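Local coordinates for protein probable glutaminase ybaS (Escherichia coli, PDB 1U60) that catalyses the hydrolysis of L-glutamine to L-glutamate and ammonium, as a member of the glutaminase family, at residues Q134-Q137 with R138-H141. Sequence-based numbering, arbitrary orientation.
Sequences QRWQ and RILH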
ATOM      1  N   GLN A 134       7.936 -11.597  30.964  1.00 13.90           N
ATOM      2  CA  GLN A 134       6.669 -10.900  30.841  1.00 12.67           C
ATOM      3  C   GLN A 134       6.471 -10.448  29.391  1.00 12.33           C
ATOM      4  O   GLN A 134       5.352 -10.534  28.882  1.00 11.08           O
ATOM      5  CB  GLN A 134       6.606  -9.688  31.747  1.00 13.73           C
ATOM      6  CG  GLN A 134       5.298  -8.939  31.628  1.00 16.03           C
ATOM      7  CD  GLN A 134       5.118  -7.849  32.664  1.00 18.05           C
ATOM      8  OE1 GLN A 134       5.951  -6.971  32.775  1.00 17.24           O
ATOM      9  NE2 GLN A 134       3.988  -7.858  33.354  1.00 21.56           N
ATOM     10  N   ARG A 135       7.548  -9.986  28.761  1.00 10.61           N
ATOM     11  CA  ARG A 135       7.474  -9.548  27.363  1.00 10.38           C
ATOM     12  C   ARG A 135       6.935 -10.707  26.510  1.00 10.72           C
ATOM     13  O   ARG A 135       6.030 -10.532  25.711  1.00 10.41           O
ATOM     14  CB  ARG A 135       8.828  -9.069  26.864  1.00  9.22           C
ATOM     15  CG  ARG A 135       8.814  -8.453  25.450  1.00 11.00           C
ATOM     16  CD  ARG A 135      10.195  -7.924  24.993  1.00 10.62           C
ATOM     17  NE  ARG A 135      10.649  -6.924  25.933  1.00 11.88           N
ATOM     18  CZ  ARG A 135      10.190  -5.692  26.000  1.00 11.25           C
ATOM     19  NH1 ARG A 135       9.340  -5.183  25.101  1.00 12.08           N
ATOM     20  NH2 ARG A 135      10.649  -4.916  26.953  1.00 13.75           N
ATOM     21  N   TRP A 136       7.451 -11.904  26.758  1.00 10.55           N
ATOM     22  CA  TRP A 136       7.065 -13.102  25.990  1.00 10.63           C
ATOM     23  C   TRP A 136       5.640 -13.460  26.330  1.00 10.55           C
ATOM     24  O   TRP A 136       4.827 -13.673  25.448  1.00  9.59           O
ATOM     25  CB  TRP A 136       8.054 -14.272  26.223  1.00 10.82           C
ATOM     26  CG  TRP A 136       7.512 -15.584  25.746  1.00 11.45           C
ATOM     27  CD1 TRP A 136       7.291 -16.735  26.502  1.00 10.78           C
ATOM     28  CD2 TRP A 136       6.984 -15.852  24.454  1.00  9.48           C
ATOM     29  NE1 TRP A 136       6.723 -17.701  25.704  1.00 12.10           N
ATOM     30  CE2 TRP A 136       6.515 -17.191  24.448  1.00  9.98           C
ATOM     31  CE3 TRP A 136       6.844 -15.087  23.274  1.00 10.29           C
ATOM     32  CZ2 TRP A 136       5.931 -17.773  23.319  1.00 10.39           C
ATOM     33  CZ3 TRP A 136       6.276 -15.674  22.168  1.00 11.04           C
ATOM     34  CH2 TRP A 136       5.823 -16.993  22.190  1.00  9.79           C
ATOM     35  N   GLN A 137       5.319 -13.495  27.624  1.00  9.57           N
ATOM     36  CA  GLN A 137       3.991 -13.903  28.051  1.00 10.94           C
ATOM     37  C   GLN A 137       2.920 -13.002  27.430  1.00 10.41           C
ATOM     38  O   GLN A 137       1.898 -13.511  27.000  1.00 10.24           O
ATOM     39  CB  GLN A 137       3.849 -13.927  29.591  1.00 11.80           C
ATOM     40  CG  GLN A 137       4.495 -15.156  30.237  1.00 15.34           C
ATOM     41  CD  GLN A 137       4.077 -16.504  29.629  1.00 17.92           C
ATOM     42  OE1 GLN A 137       2.892 -16.797  29.523  1.00 21.52           O
ATOM     43  NE2 GLN A 137       5.048 -17.326  29.261  1.00 18.86           N
ATOM     44  N   ARG A 138       3.156 -11.692  27.345  1.00 10.42           N
ATOM     45  CA  ARG A 138       2.133 -10.776  26.845  1.00  9.51           C
ATOM     46  C   ARG A 138       1.938 -10.973  25.336  1.00 10.05           C
ATOM     47  O   ARG A 138       0.835 -10.945  24.859  1.00  9.69           O
ATOM     48  CB  ARG A 138       2.474  -9.347  27.179  1.00 10.48           C
ATOM     49  CG  ARG A 138       2.463  -9.010  28.703  1.00 10.20           C
ATOM     50  CD  ARG A 138       2.614  -7.511  29.004  1.00 11.81           C
ATOM     51  NE  ARG A 138       1.431  -6.774  28.555  1.00 12.04           N
ATOM     52  CZ  ARG A 138       1.405  -5.818  27.619  1.00 13.77           C
ATOM     53  NH1 ARG A 138       2.498  -5.358  27.036  1.00 12.71           N
ATOM     54  NH2 ARG A 138       0.234  -5.257  27.320  1.00 11.18           N
ATOM     55  N   ILE A 139       3.020 -11.256  24.619  1.00  8.91           N
ATOM     56  CA  ILE A 139       2.948 -11.531  23.154  1.00  9.59           C
ATOM     57  C   ILE A 139       2.276 -12.856  22.866  1.00  9.55           C
ATOM     58  O   ILE A 139       1.395 -12.930  22.031  1.00  9.72           O
ATOM     59  CB  ILE A 139       4.342 -11.464  22.539  1.00  8.76           C
ATOM     60  CG1 ILE A 139       4.797  -9.990  22.448  1.00 10.35           C
ATOM     61  CG2 ILE A 139       4.387 -12.120  21.146  1.00 11.02           C
ATOM     62  CD1 ILE A 139       6.280  -9.789  22.193  1.00 10.35           C
ATOM     63  N   LEU A 140       2.636 -13.916  23.619  1.00  9.60           N
ATOM     64  CA  LEU A 140       1.974 -15.221  23.486  1.00  9.95           C
ATOM     65  C   LEU A 140       0.466 -15.066  23.730  1.00  9.83           C
ATOM     66  O   LEU A 140      -0.338 -15.610  23.005  1.00  9.62           O
ATOM     67  CB  LEU A 140       2.593 -16.251  24.430  1.00 10.21           C
ATOM     68  CG  LEU A 140       1.926 -17.618  24.427  1.00 11.30           C
ATOM     69  CD1 LEU A 140       1.977 -18.233  23.030  1.00 12.16           C
ATOM     70  CD2 LEU A 140       2.596 -18.537  25.458  1.00 12.23           C
ATOM     71  N   HIS A 141       0.101 -14.274  24.737  1.00 10.70           N
ATOM     72  CA  HIS A 141      -1.301 -14.084  25.098  1.00 10.98           C
ATOM     73  C   HIS A 141      -2.069 -13.396  23.972  1.00  9.89           C
ATOM     74  O   HIS A 141      -3.160 -13.815  23.637  1.00  8.26           O
ATOM     75  CB  HIS A 141      -1.387 -13.288  26.399  1.00 12.03           C
ATOM     76  CG  HIS A 141      -2.769 -13.151  26.924  1.00 14.54           C
ATOM     77  ND1 HIS A 141      -3.455 -14.209  27.482  1.00 18.92           N
ATOM     78  CD2 HIS A 141      -3.611 -12.092  26.945  1.00 18.61           C
ATOM     79  CE1 HIS A 141      -4.652 -13.791  27.860  1.00 21.94           C
ATOM     80  NE2 HIS A 141      -4.775 -12.517  27.532  1.00 21.10           N
TER
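Two successive turns of helix 132-147 meet where Leu140 packs on the indole of Trp136, an i to i+4 pair. Leu140 CB sits 4.0 Å from the centroid of the six-membered ring and 16° off its normal, which defines a CH-pi contact over one face. Both methyls reach the benzo rim, Leu140 CD1 and CD2 each 4.0 Å from Trp136 CZ2. With Trp136 CG anti to the backbone N (chi1 165°), the indole is carried along the helix toward the following turn, where Trp136 CZ3 lies 4.2 Å from Ile139 CG2, which approaches the ring obliquely. Four successive i to i+4 backbone bonds join the turns: Leu140 N donates to Trp136 O at 2.9 Å with a nearly straight N-H...O angle of 176°, whereas Ile139 N reaches Arg135 O over a longer 3.3 Å. In the glutaminase fold this helix packs against helices 68-80 and 185-195. Ile139 touches Thr72, Leu75 and Val191, and Trp136 lies on Arg194 and Gln195; the side chain of Ile139 is about 7 Å from that of Tyr192, a predicted substrate-binding residue. On another flank, Gln134 and Arg138 run side by side through their aliphatic parts, CG of Gln134 being 4.0 Å from CD of Arg138. Their polar ends go to different partners: Gln134 OE1 accepts from Glu130 N, and Arg138 NH1 forms a salt bridge with Asp79.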